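Local coordinates for protein isoaspartyl dipeptidase (Fervidobacterium islandicum, PDB 7CDH) that probably hydrolyses beta-aspartyl (isoaspartyl) dipeptides as a zinc-binding M38 metallopeptidase of the amidohydrolase family, with a proposed role in repair of damaged proteins, at residues Ile82-Arg87 with Val304-Ala309; Thr123-Gly128 with Val135-Ser140; Glu171-Val176 with Thr213-Gln218. All coordinates share one frame; numbering follows the deposited sequence. Where two conformers were deposited one is given.

Contact 1: Ile82-Arg87 with Val304-Ala309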
# COMPACT_ATOMS: atom_id res chain seq x y z
N ILE A 82 -36.04 0.66 -15.74
CA ILE A 82 -36.02 1.08 -17.16
C ILE A 82 -37.43 1.46 -17.62
O ILE A 82 -37.57 2.42 -18.40
CB ILE A 82 -35.41 0.05 -18.12
CG1 ILE A 82 -35.31 0.70 -19.50
CG2 ILE A 82 -36.20 -1.26 -18.15
CD1 ILE A 82 -34.17 0.19 -20.34
N SER A 83 -38.44 0.72 -17.17
CA SER A 83 -39.87 1.01 -17.48
C SER A 83 -40.23 2.48 -17.13
O SER A 83 -41.02 3.04 -17.87
CB SER A 83 -40.77 0.01 -16.79
OG SER A 83 -40.99 0.39 -15.44
N ASP A 84 -39.69 3.07 -16.04
CA ASP A 84 -39.91 4.50 -15.67
C ASP A 84 -39.41 5.40 -16.81
O ASP A 84 -40.07 6.42 -17.13
CB ASP A 84 -39.06 4.95 -14.48
CG ASP A 84 -39.74 5.07 -13.13
OD1 ASP A 84 -40.50 4.14 -12.76
OD2 ASP A 84 -39.45 6.09 -12.43
N CYS A 85 -38.21 5.08 -17.32
CA CYS A 85 -37.52 5.82 -18.40
C CYS A 85 -38.40 5.82 -19.65
O CYS A 85 -38.69 6.90 -20.17
CB CYS A 85 -36.17 5.18 -18.70
SG CYS A 85 -34.96 5.52 -17.40
N ILE A 86 -38.77 4.63 -20.10
CA ILE A 86 -39.52 4.40 -21.36
C ILE A 86 -40.80 5.24 -21.33
O ILE A 86 -41.04 6.02 -22.28
CB ILE A 86 -39.76 2.89 -21.55
CG1 ILE A 86 -38.43 2.13 -21.64
CG2 ILE A 86 -40.62 2.63 -22.78
CD1 ILE A 86 -38.56 0.61 -21.66
N ARG A 87 -41.59 5.17 -20.26
CA ARG A 87 -42.92 5.84 -20.26
C ARG A 87 -42.75 7.32 -19.87
O ARG A 87 -43.76 8.03 -19.81
CB ARG A 87 -43.91 5.04 -19.41
CG ARG A 87 -44.10 5.50 -17.97
CD ARG A 87 -45.02 4.58 -17.17
NE ARG A 87 -45.74 3.61 -18.01
CZ ARG A 87 -45.60 2.29 -17.97
NH1 ARG A 87 -46.31 1.53 -18.80
NH2 ARG A 87 -44.79 1.71 -17.10
N VAL A 304 -38.54 11.59 -3.57
CA VAL A 304 -37.71 10.87 -4.61
C VAL A 304 -37.86 11.52 -6.00
O VAL A 304 -38.94 11.49 -6.58
CB VAL A 304 -38.11 9.38 -4.69
CG1 VAL A 304 -37.07 8.55 -5.44
CG2 VAL A 304 -38.40 8.75 -3.33
N GLY A 305 -36.78 12.00 -6.61
CA GLY A 305 -36.77 12.36 -8.03
C GLY A 305 -37.40 11.27 -8.90
O GLY A 305 -37.09 10.09 -8.68
N SER A 306 -38.23 11.65 -9.88
CA SER A 306 -38.69 10.78 -11.00
C SER A 306 -38.13 11.32 -12.32
O SER A 306 -38.11 12.53 -12.47
CB SER A 306 -40.20 10.67 -11.05
OG SER A 306 -40.59 9.63 -11.96
N VAL A 307 -37.69 10.44 -13.21
CA VAL A 307 -37.28 10.79 -14.59
C VAL A 307 -38.51 11.35 -15.34
O VAL A 307 -38.29 12.06 -16.35
CB VAL A 307 -36.63 9.62 -15.34
CG1 VAL A 307 -35.30 9.25 -14.73
CG2 VAL A 307 -37.53 8.41 -15.40
N SER A 308 -39.73 11.08 -14.87
CA SER A 308 -40.98 11.68 -15.40
C SER A 308 -40.91 13.22 -15.30
O SER A 308 -41.56 13.92 -16.13
CB SER A 308 -42.22 11.12 -14.71
OG SER A 308 -42.41 11.71 -13.43
N ALA A 309 -40.10 13.76 -14.40
CA ALA A 309 -39.97 15.22 -14.26
C ALA A 309 -39.56 15.88 -15.59
O ALA A 309 -39.82 17.08 -15.74
CB ALA A 309 -38.99 15.55 -13.17
O HOH W 1 -37.27 8.02 -11.76
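Val307 sets one methyl, CG2, against the backbone of helix 82-86 where Asp84 passes into Cys85. CG2 lies 3.7 Å from the carbonyl O of Asp84 and 3.9 Å from the CB of the same residue. Next along the helix it meets Cys85 N at 3.9 Å, and Cys85 SG stands at the margin, 4.4 Å from this methyl. The torsion of Val307 selects the branch: with CG1 anti to the carbonyl carbon (chi1 -67°), CG2 is the one presented to the helix. Beside this apolar touch runs a polar bridge. A water donates to Asp84 OD2 at 3.0 Å and accepts from Val307 N at 2.9 Å, joining the carboxylate to the loop backbone without a direct bond. Ser306 OG stays 3.7 Å from Asp84 OD2.

Further out, a type I turn from Ser306 to Ala309 shapes the loop, closed by the bond from Ala309 N to Ser306 O. Gln251 OE1 accepts from Ser306 N and anchors the start of the turn. On the helix side Ser88 OG is hydrogen-bonded to Asp84 O, while Ile86 packs on strand 372-376, away from the loop. In the TIM-barrel amidohydrolase fold the contact joins helix 82-86, ahead of barrel strand 90-95, to the loop between strand 280-283 and helix 309-318; this loop carries zinc ligand Asp285, and the Val307 side chain is about 11 Å from a bound zinc. Since no direct hydrogen bond crosses between 82-87 and 304-309, the polar link modelled between them is a single water, and the carboxylate probably polarises that water toward accepting the Val307 N-H.

Contact 2: Thr123-Gly128 with Val135-Ser140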
# COMPACT_ATOMS: atom_id res chain seq x y z
N THR A 123 -26.58 4.85 -21.89
CA THR A 123 -26.14 5.20 -20.51
C THR A 123 -24.69 5.65 -20.53
O THR A 123 -23.88 5.05 -21.26
CB THR A 123 -26.25 4.00 -19.57
OG1 THR A 123 -25.38 2.97 -20.08
CG2 THR A 123 -27.65 3.48 -19.53
N PHE A 124 -24.38 6.61 -19.66
CA PHE A 124 -23.01 7.06 -19.37
C PHE A 124 -22.98 7.30 -17.87
O PHE A 124 -24.04 7.45 -17.25
CB PHE A 124 -22.63 8.31 -20.17
CG PHE A 124 -22.89 8.14 -21.65
CD1 PHE A 124 -24.13 8.39 -22.17
CD2 PHE A 124 -21.90 7.63 -22.48
CE1 PHE A 124 -24.40 8.12 -23.51
CE2 PHE A 124 -22.14 7.45 -23.83
CZ PHE A 124 -23.40 7.67 -24.34
N ILE A 125 -21.79 7.33 -17.31
CA ILE A 125 -21.68 7.53 -15.85
C ILE A 125 -20.61 8.58 -15.62
O ILE A 125 -19.77 8.77 -16.48
CB ILE A 125 -21.40 6.19 -15.15
CG1 ILE A 125 -20.04 5.61 -15.50
CG2 ILE A 125 -22.50 5.19 -15.48
CD1 ILE A 125 -19.64 4.47 -14.62
N TYR A 126 -20.67 9.21 -14.46
CA TYR A 126 -19.54 9.89 -13.82
C TYR A 126 -18.80 8.90 -12.91
O TYR A 126 -19.40 7.96 -12.40
CB TYR A 126 -20.08 11.03 -12.96
CG TYR A 126 -20.80 12.12 -13.70
CD1 TYR A 126 -20.11 13.19 -14.22
CD2 TYR A 126 -22.17 12.14 -13.82
CE1 TYR A 126 -20.76 14.24 -14.85
CE2 TYR A 126 -22.84 13.18 -14.44
CZ TYR A 126 -22.13 14.23 -14.95
OH TYR A 126 -22.73 15.28 -15.55
N THR A 127 -17.54 9.19 -12.68
CA THR A 127 -16.74 8.65 -11.56
C THR A 127 -16.86 9.67 -10.44
O THR A 127 -17.51 10.70 -10.66
CB THR A 127 -15.30 8.35 -11.96
OG1 THR A 127 -14.80 7.84 -10.74
CG2 THR A 127 -14.49 9.54 -12.41
N GLY A 128 -16.30 9.38 -9.28
CA GLY A 128 -16.45 10.26 -8.09
C GLY A 128 -17.84 10.21 -7.51
O GLY A 128 -18.65 9.35 -7.92
N VAL A 135 -14.02 9.26 -5.00
CA VAL A 135 -13.92 7.79 -5.15
C VAL A 135 -13.61 7.54 -6.63
O VAL A 135 -14.06 8.33 -7.46
CB VAL A 135 -15.24 7.07 -4.77
CG1 VAL A 135 -15.50 7.13 -3.28
CG2 VAL A 135 -16.45 7.62 -5.56
N THR A 136 -12.91 6.46 -6.94
CA THR A 136 -12.46 6.15 -8.31
C THR A 136 -12.57 4.64 -8.48
O THR A 136 -12.68 3.98 -7.47
CB THR A 136 -11.06 6.72 -8.58
OG1 THR A 136 -10.10 5.95 -7.86
CG2 THR A 136 -10.93 8.17 -8.16
N PHE A 137 -12.64 4.17 -9.72
CA PHE A 137 -12.58 2.75 -10.08
C PHE A 137 -11.15 2.22 -9.98
O PHE A 137 -11.00 1.06 -9.65
CB PHE A 137 -13.02 2.56 -11.53
CG PHE A 137 -14.47 2.79 -11.80
CD1 PHE A 137 -14.95 4.04 -12.16
CD2 PHE A 137 -15.37 1.74 -11.70
CE1 PHE A 137 -16.29 4.24 -12.44
CE2 PHE A 137 -16.71 1.95 -12.00
CZ PHE A 137 -17.18 3.18 -12.40
N THR A 138 -10.15 3.04 -10.29
CA THR A 138 -8.75 2.63 -10.62
C THR A 138 -7.72 3.45 -9.83
O THR A 138 -6.56 3.31 -10.12
CB THR A 138 -8.44 2.85 -12.11
OG1 THR A 138 -8.42 4.27 -12.23
CG2 THR A 138 -9.42 2.22 -13.09
N GLY A 139 -8.12 4.33 -8.92
CA GLY A 139 -7.15 5.12 -8.13
C GLY A 139 -6.92 6.52 -8.64
O GLY A 139 -6.30 7.33 -7.89
N SER A 140 -7.35 6.85 -9.86
CA SER A 140 -7.31 8.27 -10.31
C SER A 140 -8.48 8.54 -11.25
O SER A 140 -8.84 7.64 -12.04
CB SER A 140 -5.95 8.66 -10.93
OG SER A 140 -5.76 8.19 -12.27
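Gly128 and Val135 bring the two backbones closest, CA to CA 4.6 Å, where the chain leaves strand 122-127 and returns at 130° to it. Gly128 N donates to Val135 O in a weak bond of 3.1 Å, bent to 121° at the hydrogen. The same carbonyl also receives a CA-H contact from Gly128 CA. Val135 CG2 packs against the Gly128 backbone, 3.5 Å from Gly128 C.

One residue back, Thr127 turns OG1 toward the returning loop, anti to its own N (chi1 -179°), and brings it 3.4 Å from Val135 O. Its strongest partner is Asp144 OD2 on helix 141-147, which also takes the N-H of Phe137 and so ties strand end and loop to one acid; Gly128 N adds a weak bond to OG1. Strand 122-127 is one of the parallel strands of the TIM-barrel wall, between 90-95 and 151-159, and this loop is the link from its C-terminal end to the next helix.

Phe137 reaches back along the strand to Ile125: CD1 of the isoleucine lies 3.6 Å from Phe137 CZ, the two side chains meeting at a slant. Val151 on the neighbouring strand packs on both, and Leu147 of a neighbouring subunit packs on the phenylalanine ring. Around Phe137 the loop is folded by an ST motif, in which Thr136 OG1 accepts from Gly139 N at 2.8 Å. Ser140 then takes the N-cap position of helix 141-147, its OG accepting from Arg143 N.

Contact 3: Glu171-Val176 with Thr213-Gln218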
# COMPACT_ATOMS: atom_id res chain seq x y z
N GLU A 171 -7.84 21.84 -4.51
CA GLU A 171 -8.32 20.44 -4.68
C GLU A 171 -9.22 20.39 -5.92
O GLU A 171 -9.00 19.50 -6.77
CB GLU A 171 -9.08 19.95 -3.45
CG GLU A 171 -8.23 19.75 -2.21
CD GLU A 171 -9.05 19.28 -1.00
OE1 GLU A 171 -10.01 19.98 -0.64
OE2 GLU A 171 -8.73 18.18 -0.45
N ILE A 172 -10.20 21.31 -6.02
CA ILE A 172 -11.08 21.45 -7.23
C ILE A 172 -10.21 21.55 -8.51
O ILE A 172 -10.51 20.84 -9.47
CB ILE A 172 -12.04 22.65 -7.15
CG1 ILE A 172 -12.99 22.57 -5.96
CG2 ILE A 172 -12.81 22.77 -8.45
CD1 ILE A 172 -13.62 21.20 -5.81
N LEU A 173 -9.23 22.45 -8.56
CA LEU A 173 -8.44 22.70 -9.80
C LEU A 173 -7.75 21.40 -10.25
O LEU A 173 -7.75 21.12 -11.48
CB LEU A 173 -7.40 23.80 -9.58
CG LEU A 173 -7.92 25.23 -9.63
CD1 LEU A 173 -6.81 26.21 -9.26
CD2 LEU A 173 -8.49 25.56 -11.01
N ARG A 174 -7.16 20.65 -9.30
CA ARG A 174 -6.48 19.41 -9.65
C ARG A 174 -7.50 18.46 -10.32
O ARG A 174 -7.17 17.93 -11.41
CB ARG A 174 -5.82 18.82 -8.41
CG ARG A 174 -5.19 17.45 -8.61
CD ARG A 174 -4.06 17.36 -9.63
NE ARG A 174 -3.26 18.58 -9.67
CZ ARG A 174 -2.40 18.95 -8.74
NH1 ARG A 174 -2.20 18.19 -7.67
NH2 ARG A 174 -1.74 20.09 -8.88
N ILE A 175 -8.70 18.31 -9.74
CA ILE A 175 -9.77 17.41 -10.24
C ILE A 175 -10.23 17.90 -11.62
O ILE A 175 -10.32 17.07 -12.53
CB ILE A 175 -10.94 17.33 -9.22
CG1 ILE A 175 -10.53 16.55 -7.97
CG2 ILE A 175 -12.20 16.75 -9.86
CD1 ILE A 175 -11.28 17.02 -6.75
N VAL A 176 -10.47 19.19 -11.78
CA VAL A 176 -10.92 19.72 -13.10
C VAL A 176 -9.81 19.49 -14.13
O VAL A 176 -10.12 19.04 -15.22
CB VAL A 176 -11.35 21.19 -13.03
CG1 VAL A 176 -11.64 21.74 -14.40
CG2 VAL A 176 -12.54 21.38 -12.12
N THR A 213 -7.14 30.75 -14.39
CA THR A 213 -6.44 29.66 -15.11
C THR A 213 -6.89 29.64 -16.57
O THR A 213 -7.87 30.31 -16.91
CB THR A 213 -6.65 28.27 -14.47
OG1 THR A 213 -7.83 27.70 -15.01
CG2 THR A 213 -6.73 28.29 -12.96
N GLU A 214 -6.25 28.76 -17.34
CA GLU A 214 -6.41 28.59 -18.80
C GLU A 214 -7.53 27.56 -19.08
O GLU A 214 -7.62 27.11 -20.25
CB GLU A 214 -5.07 28.08 -19.38
CG GLU A 214 -3.81 28.77 -18.84
CD GLU A 214 -3.28 28.33 -17.46
OE1 GLU A 214 -3.69 27.26 -16.93
OE2 GLU A 214 -2.46 29.09 -16.91
N ILE A 215 -8.29 27.15 -18.06
CA ILE A 215 -9.25 26.02 -18.18
C ILE A 215 -10.55 26.54 -18.79
O ILE A 215 -11.14 27.52 -18.33
CB ILE A 215 -9.48 25.29 -16.85
CG1 ILE A 215 -8.27 24.42 -16.49
CG2 ILE A 215 -10.75 24.48 -16.93
CD1 ILE A 215 -8.25 23.92 -15.07
N PRO A 216 -10.95 25.97 -19.94
CA PRO A 216 -12.13 26.45 -20.64
C PRO A 216 -13.39 26.18 -19.82
O PRO A 216 -13.48 25.12 -19.17
CB PRO A 216 -12.16 25.66 -21.95
CG PRO A 216 -10.85 24.92 -22.05
CD PRO A 216 -10.26 24.89 -20.66
N ILE A 217 -14.38 27.07 -19.96
CA ILE A 217 -15.64 27.10 -19.17
C ILE A 217 -16.52 25.87 -19.47
O ILE A 217 -17.38 25.55 -18.62
CB ILE A 217 -16.36 28.46 -19.37
CG1 ILE A 217 -17.44 28.70 -18.32
CG2 ILE A 217 -16.91 28.64 -20.78
CD1 ILE A 217 -18.15 30.02 -18.49
N GLN A 218 -16.30 25.17 -20.59
CA GLN A 218 -17.21 24.10 -21.12
C GLN A 218 -17.14 22.79 -20.30
O GLN A 218 -18.00 21.91 -20.47
CB GLN A 218 -16.88 23.81 -22.58
CG GLN A 218 -17.20 24.95 -23.54
CD GLN A 218 -16.13 26.01 -23.74
OE1 GLN A 218 -14.99 25.91 -23.28
NE2 GLN A 218 -16.52 27.07 -24.44
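Ile215 meets Val176 and Leu173 of helix 169-186 through its two branches. Its CB points toward the helix but stands back, 4.8 Å from Val176 CG1. From CB, the CG2 methyl lies anti to the backbone N and makes the near touch, 3.8 Å from Val176 CG1. The longer branch starts at CG1, beside the backbone N (chi1 -75°), and runs out extended to CD1. This terminal methyl reaches Val176 CG1 at 4.1 Å and lies 4.4 Å from Leu173 CD2, so it touches Val176 and lies near Leu173. Val176 CG1 thus meets both methyls of the isoleucine from one side, and the isoleucine side chain passes it at a slant.

Leu173 has a second neighbour in Thr213, the two side chains meeting tip to tip with CD2 of the leucine 3.8 Å from Thr213 CG2. The threonine is divided in its tasks. While CG2 faces the helix, OG1 accepts from Ile215 N at 3.1 Å (153° at the hydrogen), an ST turn, and also bonds to Ile209 O near the end of helix 204-212. Replacing Thr213 by alanine removes CG2 and OG1 together, and would probably open a gap beside Leu173 CD2 and leave the Ile215 N-H without its acceptor.

Around this packing, Ile209 of helix 204-212 touches Leu173, and Gln166 of a neighbouring subunit packs on both Thr213 and Ile215. Glu214, between them in sequence, forms a salt bridge with Arg201 of that subunit. Within the barrel, the contact packs outer helix 169-186 against the loop that leads from helix 204-212 to strand 220-223, with Val176 also on Val192 of strand 191-196.

Overall arrangement
All three contacts belong to the TIM-barrel amidohydrolase domain, and none touches another. Contact 1 spans the greatest length of chain, joining the start of the barrel region to the loop before helix 309-318; contacts 2 and 3 follow one another inside that span. Contacts 2 and 3 are neighbours, centres 18 Å apart, linked by the parallel strands 122-127, 151-159 and 191-196. Contact 1 lies 24 Å from contact 2 and 33 Å from contact 3 between centres, the latter across the centre of the chain. Strands 151-159 and 191-196 carry Glu156 and His195 of the zinc sites, and all three contacts border neighbouring subunits of the eight-chain assembly, contact 1 only through Val304.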